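Local coordinates for protein putative thiol-disulfide isomerase or thioredoxin (Salmonella enterica subsp. enterica serovar Typhimurium, PDB 3L9V) that probably catalyses thiol-disulfide exchange, as a DsbA-like oxidoreductase of the thioredoxin fold acting on the disulfide bonds of other proteins, at residues Asp14-Val19 and Lys139-Arg144; Val149-Arg152 and His156-Asn159. All coordinates share one frame; numbering follows the deposited sequence.

Contact 1: residues Asp14-Val19 and Lys139-Arg144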
ATOM      1  N   ASP A  14      12.426 -13.439   4.003  1.00 43.22           N
ATOM      2  CA  ASP A  14      12.584 -12.832   2.692  1.00 44.80           C
ATOM      3  C   ASP A  14      11.602 -11.687   2.484  1.00 44.22           C
ATOM      4  O   ASP A  14      11.119 -11.490   1.373  1.00 44.50           O
ATOM      5  CB  ASP A  14      12.373 -13.864   1.586  1.00 57.59           C
ATOM      6  CG  ASP A  14      13.362 -15.011   1.656  1.00 71.43           C
ATOM      7  OD1 ASP A  14      14.417 -14.868   2.318  1.00 68.83           O
ATOM      8  OD2 ASP A  14      13.078 -16.064   1.042  1.00 80.03           O
ATOM      9  N   ALA A  15      11.312 -10.929   3.542  1.00 41.59           N
ATOM     10  CA  ALA A  15      10.418  -9.779   3.428  1.00 33.86           C
ATOM     11  C   ALA A  15      11.130  -8.607   2.794  1.00 33.79           C
ATOM     12  O   ALA A  15      12.311  -8.388   3.037  1.00 25.35           O
ATOM     13  CB  ALA A  15       9.881  -9.370   4.800  1.00 29.25           C
ATOM     14  N   PRO A  16      10.404  -7.836   1.974  1.00 34.46           N
ATOM     15  CA  PRO A  16      10.956  -6.549   1.565  1.00 28.91           C
ATOM     16  C   PRO A  16      11.356  -5.755   2.821  1.00 27.75           C
ATOM     17  O   PRO A  16      10.811  -6.026   3.884  1.00 30.52           O
ATOM     18  CB  PRO A  16       9.774  -5.885   0.849  1.00 28.11           C
ATOM     19  CG  PRO A  16       8.910  -7.022   0.382  1.00 25.16           C
ATOM     20  CD  PRO A  16       9.050  -8.075   1.434  1.00 26.42           C
ATOM     21  N   ALA A  17      12.280  -4.804   2.712  1.00 30.07           N
ATOM     22  CA  ALA A  17      12.725  -4.052   3.891  1.00 31.90           C
ATOM     23  C   ALA A  17      11.576  -3.334   4.567  1.00 36.75           C
ATOM     24  O   ALA A  17      11.510  -3.277   5.803  1.00 29.34           O
ATOM     25  CB  ALA A  17      13.807  -3.057   3.539  1.00 25.54           C
ATOM     26  N   VAL A  18      10.700  -2.744   3.759  1.00 28.76           N
ATOM     27  CA  VAL A  18       9.461  -2.174   4.281  1.00 25.81           C
ATOM     28  C   VAL A  18       8.283  -2.678   3.471  1.00 26.19           C
ATOM     29  O   VAL A  18       8.327  -2.726   2.235  1.00 28.89           O
ATOM     30  CB  VAL A  18       9.458  -0.625   4.282  1.00 26.79           C
ATOM     31  CG1 VAL A  18       8.160  -0.101   4.886  1.00 32.03           C
ATOM     32  CG2 VAL A  18      10.631  -0.082   5.065  1.00 22.34           C
ATOM     33  N   VAL A  19       7.243  -3.083   4.170  1.00 23.96           N
ATOM     34  CA  VAL A  19       5.990  -3.476   3.551  1.00 25.31           C
ATOM     35  C   VAL A  19       4.885  -2.638   4.186  1.00 28.68           C
ATOM     36  O   VAL A  19       4.845  -2.494   5.407  1.00 25.34           O
ATOM     37  CB  VAL A  19       5.701  -4.954   3.811  1.00 26.72           C
ATOM     38  CG1 VAL A  19       4.284  -5.328   3.371  1.00 25.00           C
ATOM     39  CG2 VAL A  19       6.760  -5.838   3.122  1.00 27.19           C
ATOM     40  N   LYS A 139      -2.416 -12.693   5.566  1.00 30.22           N
ATOM     41  CA  LYS A 139      -2.521 -13.664   6.653  1.00 34.60           C
ATOM     42  C   LYS A 139      -1.185 -13.917   7.351  1.00 30.09           C
ATOM     43  O   LYS A 139      -1.154 -14.042   8.569  1.00 42.70           O
ATOM     44  CB  LYS A 139      -3.174 -14.971   6.190  1.00 40.27           C
ATOM     45  CG  LYS A 139      -4.550 -14.784   5.544  1.00 46.40           C
ATOM     46  CD  LYS A 139      -5.224 -16.122   5.263  1.00 54.77           C
ATOM     47  CE  LYS A 139      -4.308 -17.050   4.479  0.92 53.33           C
ATOM     48  NZ  LYS A 139      -4.926 -18.394   4.286  0.12 54.05           N
ATOM     49  N   GLU A 140      -0.087 -13.934   6.596  1.00 27.30           N
ATOM     50  CA  GLU A 140       1.237 -14.215   7.161  1.00 30.65           C
ATOM     51  C   GLU A 140       1.744 -13.102   8.068  1.00 35.93           C
ATOM     52  O   GLU A 140       2.406 -13.372   9.064  1.00 30.66           O
ATOM     53  CB  GLU A 140       2.263 -14.474   6.051  1.00 29.32           C
ATOM     54  CG  GLU A 140       1.987 -15.753   5.242  1.00 26.54           C
ATOM     55  CD  GLU A 140       3.065 -16.025   4.211  1.00 34.32           C
ATOM     56  OE1 GLU A 140       4.193 -15.497   4.352  1.00 41.97           O
ATOM     57  OE2 GLU A 140       2.780 -16.758   3.248  1.00 39.08           O
ATOM     58  N   TYR A 141       1.451 -11.855   7.701  1.00 27.66           N
ATOM     59  CA  TYR A 141       1.880 -10.704   8.472  1.00 27.14           C
ATOM     60  C   TYR A 141       0.938 -10.461   9.639  1.00 30.00           C
ATOM     61  O   TYR A 141       1.193  -9.603  10.471  1.00 39.56           O
ATOM     62  CB  TYR A 141       1.933  -9.432   7.607  1.00 26.40           C
ATOM     63  CG  TYR A 141       3.187  -9.298   6.790  1.00 32.22           C
ATOM     64  CD1 TYR A 141       3.267  -9.846   5.525  1.00 27.52           C
ATOM     65  CD2 TYR A 141       4.303  -8.632   7.292  1.00 35.53           C
ATOM     66  CE1 TYR A 141       4.405  -9.741   4.784  1.00 25.11           C
ATOM     67  CE2 TYR A 141       5.455  -8.518   6.547  1.00 26.43           C
ATOM     68  CZ  TYR A 141       5.493  -9.086   5.286  1.00 28.28           C
ATOM     69  OH  TYR A 141       6.616  -8.992   4.509  1.00 33.04           O
ATOM     70  N   GLY A 142      -0.166 -11.188   9.676  1.00 29.90           N
ATOM     71  CA  GLY A 142      -1.141 -11.026  10.744  1.00 29.37           C
ATOM     72  C   GLY A 142      -1.832  -9.670  10.692  1.00 31.04           C
ATOM     73  O   GLY A 142      -2.093  -9.066  11.727  1.00 30.01           O
ATOM     74  N   VAL A 143      -2.142  -9.191   9.489  1.00 27.71           N
ATOM     75  CA  VAL A 143      -2.669  -7.830   9.337  1.00 31.80           C
ATOM     76  C   VAL A 143      -4.029  -7.652   9.985  1.00 23.27           C
ATOM     77  O   VAL A 143      -4.891  -8.505   9.854  1.00 24.20           O
ATOM     78  CB  VAL A 143      -2.771  -7.420   7.853  1.00 32.58           C
ATOM     79  CG1 VAL A 143      -3.310  -5.994   7.729  1.00 24.28           C
ATOM     80  CG2 VAL A 143      -1.403  -7.510   7.224  1.00 22.52           C
ATOM     81  N   ARG A 144      -4.227  -6.531  10.661  1.00 28.58           N
ATOM     82  CA  ARG A 144      -5.485  -6.286  11.382  1.00 28.00           C
ATOM     83  C   ARG A 144      -6.214  -5.031  10.903  1.00 26.52           C
ATOM     84  O   ARG A 144      -7.347  -4.766  11.299  1.00 29.32           O
ATOM     85  CB  ARG A 144      -5.196  -6.154  12.885  1.00 38.01           C
ATOM     86  CG  ARG A 144      -4.675  -7.438  13.529  1.00 43.59           C
ATOM     87  CD  ARG A 144      -4.533  -7.298  15.038  1.00 48.64           C
ATOM     88  NE  ARG A 144      -3.257  -6.701  15.412  1.00 56.88           N
ATOM     89  CZ  ARG A 144      -3.118  -5.463  15.878  1.00 65.84           C
ATOM     90  NH1 ARG A 144      -4.186  -4.687  16.040  1.00 68.80           N
ATOM     91  NH2 ARG A 144      -1.911  -5.006  16.191  1.00 67.03           N
TER
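The flat group here is the Y141 ring, and from segment 14-19 it is met at its phenol end: A15 and V19 come to it obliquely, squarely over neither face nor edge. F21 meets it edge to face, Y150 with planes at about 50°, and V12 also touches it. The hydroxyl does most of the touching. Y141 OH lies 3.3 Å from A15 CB and 3.4 Å from V19 CG2, with P16 CD farther off at 4.0 Å from the same oxygen. Behind it, Y141 CZ is 4.1 Å from V19 CG2. The V19 branch that reaches the phenol is the one set beside its own backbone N, because CG1 takes the place anti to that nitrogen (chi1 171°). G142, with positive phi (67°), leaves the helical course in a Schellman motif, and G142 N bonds K139 O at 3.2 Å. The chain turns off just after the ring, which reaches across to the start of strand 18-22. Every contact between the segments is of carbon with carbon or with the phenol oxygen, and 118 Å² is buried, which implies that van der Waals packing, not directed polar bonding, joins this helix end to strand 18-22 of the thioredoxin-fold sheet.

Contact 2: residues Val149-Arg152 and His156-Asn159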
ATOM      1  N   VAL A 149       2.307  -0.904   8.536  1.00 19.00           N
ATOM      2  CA  VAL A 149       3.681  -0.856   8.064  1.00 22.40           C
ATOM      3  C   VAL A 149       4.535  -1.881   8.819  1.00 28.54           C
ATOM      4  O   VAL A 149       4.504  -1.931  10.044  1.00 25.20           O
ATOM      5  CB  VAL A 149       4.278   0.508   8.314  1.00 21.81           C
ATOM      6  CG1 VAL A 149       5.755   0.530   7.894  1.00 19.51           C
ATOM      7  CG2 VAL A 149       3.455   1.594   7.574  1.00 21.30           C
ATOM      8  N   TYR A 150       5.264  -2.710   8.082  1.00 22.51           N
ATOM      9  CA  TYR A 150       6.133  -3.743   8.676  1.00 23.14           C
ATOM     10  C   TYR A 150       7.558  -3.559   8.193  1.00 31.28           C
ATOM     11  O   TYR A 150       7.787  -3.319   7.007  1.00 32.60           O
ATOM     12  CB  TYR A 150       5.668  -5.138   8.287  1.00 23.66           C
ATOM     13  CG  TYR A 150       4.282  -5.440   8.746  1.00 27.71           C
ATOM     14  CD1 TYR A 150       3.182  -5.108   7.953  1.00 20.32           C
ATOM     15  CD2 TYR A 150       4.055  -6.010   9.996  1.00 21.70           C
ATOM     16  CE1 TYR A 150       1.905  -5.366   8.377  1.00 22.53           C
ATOM     17  CE2 TYR A 150       2.779  -6.257  10.433  1.00 23.21           C
ATOM     18  CZ  TYR A 150       1.704  -5.931   9.621  1.00 25.17           C
ATOM     19  OH  TYR A 150       0.419  -6.182  10.047  1.00 25.88           O
ATOM     20  N   VAL A 151       8.508  -3.656   9.115  1.00 24.19           N
ATOM     21  CA  VAL A 151       9.908  -3.460   8.793  1.00 22.41           C
ATOM     22  C   VAL A 151      10.639  -4.813   8.858  1.00 32.22           C
ATOM     23  O   VAL A 151      10.435  -5.588   9.796  1.00 25.83           O
ATOM     24  CB  VAL A 151      10.539  -2.418   9.705  1.00 30.52           C
ATOM     25  CG1 VAL A 151      11.979  -2.129   9.287  1.00 25.37           C
ATOM     26  CG2 VAL A 151       9.701  -1.119   9.695  1.00 28.85           C
ATOM     27  N   ARG A 152      11.430  -5.104   7.821  1.00 32.94           N
ATOM     28  CA  ARG A 152      12.192  -6.362   7.684  1.00 28.47           C
ATOM     29  C   ARG A 152      11.449  -7.636   8.042  1.00 33.54           C
ATOM     30  O   ARG A 152      12.032  -8.610   8.525  1.00 45.04           O
ATOM     31  CB  ARG A 152      13.508  -6.273   8.458  1.00 32.70           C
ATOM     32  CG  ARG A 152      14.460  -5.234   7.859  1.00 45.47           C
ATOM     33  CD  ARG A 152      15.402  -4.608   8.884  1.00 53.21           C
ATOM     34  NE  ARG A 152      16.453  -5.514   9.339  1.00 61.88           N
ATOM     35  CZ  ARG A 152      17.333  -5.221  10.295  1.00 67.85           C
ATOM     36  NH1 ARG A 152      18.251  -6.114  10.647  1.00 72.76           N
ATOM     37  NH2 ARG A 152      17.297  -4.038  10.905  1.00 61.72           N
ATOM     38  N   HIS A 156       6.074  -4.534  13.388  1.00 25.91           N
ATOM     39  CA  HIS A 156       4.855  -3.821  13.003  1.00 29.37           C
ATOM     40  C   HIS A 156       4.844  -2.451  13.680  1.00 28.35           C
ATOM     41  O   HIS A 156       4.891  -2.358  14.897  1.00 33.20           O
ATOM     42  CB  HIS A 156       3.608  -4.616  13.401  1.00 28.43           C
ATOM     43  CG  HIS A 156       2.318  -3.899  13.123  1.00 34.04           C
ATOM     44  ND1 HIS A 156       1.282  -3.851  14.040  1.00 37.28           N
ATOM     45  CD2 HIS A 156       1.891  -3.206  12.046  1.00 33.44           C
ATOM     46  CE1 HIS A 156       0.275  -3.167  13.530  1.00 32.72           C
ATOM     47  NE2 HIS A 156       0.622  -2.752  12.321  1.00 31.83           N
ATOM     48  N   ILE A 157       4.821  -1.389  12.892  1.00 21.59           N
ATOM     49  CA  ILE A 157       4.821  -0.055  13.469  1.00 26.74           C
ATOM     50  C   ILE A 157       3.465   0.187  14.143  1.00 25.76           C
ATOM     51  O   ILE A 157       2.434  -0.173  13.601  1.00 22.93           O
ATOM     52  CB  ILE A 157       5.149   1.031  12.419  1.00 31.54           C
ATOM     53  CG1 ILE A 157       6.510   0.741  11.747  1.00 29.70           C
ATOM     54  CG2 ILE A 157       5.090   2.438  13.061  1.00 29.60           C
ATOM     55  CD1 ILE A 157       7.766   0.894  12.691  1.00 18.57           C
ATOM     56  N   ASN A 158       3.474   0.771  15.342  1.00 24.26           N
ATOM     57  CA  ASN A 158       2.219   1.100  16.013  1.00 21.92           C
ATOM     58  C   ASN A 158       1.754   2.521  15.648  1.00 23.87           C
ATOM     59  O   ASN A 158       2.213   3.485  16.246  1.00 25.79           O
ATOM     60  CB  ASN A 158       2.371   0.964  17.543  1.00 27.77           C
ATOM     61  CG  ASN A 158       1.061   1.220  18.284  1.00 27.17           C
ATOM     62  OD1 ASN A 158       0.083   1.638  17.686  1.00 29.35           O
ATOM     63  ND2 ASN A 158       1.047   0.966  19.588  1.00 24.21           N
ATOM     64  N   ASN A 159       0.853   2.660  14.677  1.00 25.92           N
ATOM     65  CA  ASN A 159       0.439   4.002  14.228  1.00 21.11           C
ATOM     66  C   ASN A 159      -0.065   4.843  15.413  1.00 24.96           C
ATOM     67  O   ASN A 159       0.028   6.069  15.432  1.00 26.48           O
ATOM     68  CB  ASN A 159      -0.710   3.913  13.219  1.00 20.98           C
ATOM     69  CG  ASN A 159      -0.365   3.070  11.976  1.00 27.47           C
ATOM     70  OD1 ASN A 159       0.787   2.984  11.567  1.00 21.40           O
ATOM     71  ND2 ASN A 159      -1.380   2.452  11.387  1.00 28.69           N
TER
HETATM   72  O   HOH W   1       1.587   0.379  11.031  1.00 27.45           O
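Y150 and H156 face each other as an antiparallel non-hydrogen-bonded pair, CA to CA 4.5 Å, and send their side chains to the same face of the sheet. Packing is closest at the root of the imidazole, where Y150 CE2 comes within 3.5 Å of H156 CB. Farther out the two rings run near parallel, planes at 24°, but are slid apart with little overlap, their centroids 4.8 Å from each other. H156 CD2 lies over one face of the phenol ring, while Y150 OH sits above the imidazole toward its rim. Setting CG anti to the backbone N (chi1 176°) brings the H156 ring over toward the phenol, the two side chains crossing obliquely; its ND1 is hydrogen-bonded to E6 OE1 on strand 5-7.

The I157 N-H gives the direct backbone bond of the contact, to V149 O at 2.9 Å and 170° at the hydrogen. H156 CA adds a C-H...O approach to the same carbonyl oxygen, which also lies at the imidazole edge, close to H156 CD2.

I157 makes ordinary apolar contacts, CG1 with V149 CG1 at 3.9 Å and CD1 with V151 CG2 at 4.1 Å. The looser side is where the strands part: V149 N and I157 O stand too far apart for a direct bond, and one water bridges them, accepting from V149 N at 2.9 Å and donating to I157 O and N159 OD1.

Strands 148-151 and 155-157 thus form an antiparallel hairpin of the thioredoxin-fold sheet, with an offset ring contact on the Y150/H156 face and aliphatic packing under helix 167-182 on the V149/V151/I157 face. Between the strands, one direct bond and one water satisfy V149 N, V149 O, I157 N and I157 O.

How the contacts relate
Contact 1 and contact 2 lie about 9 Å apart, centre to centre, and meet through neighbouring strands 18-22 and 148-151. Two probable backbone hydrogen bonds tie those strands: V19 O to Y150 N and A17 O to R152 N, each 2.7 Å. The aromatic rings continue the link, with Y141 CD2 3.5 Å from Y150 CG, while Y150 OH packs 3.6 Å from V143 CA. Y150 therefore stands between Y141 of contact 1 and H156 of contact 2. Contact 1 brings the end of helix 125-140 to the sheet; contact 2 continues the same sheet through the hairpin. The probable redox pair, C26 and C29 in a CxxC pattern, follows strand 18-22, the strand that contact 1 reaches.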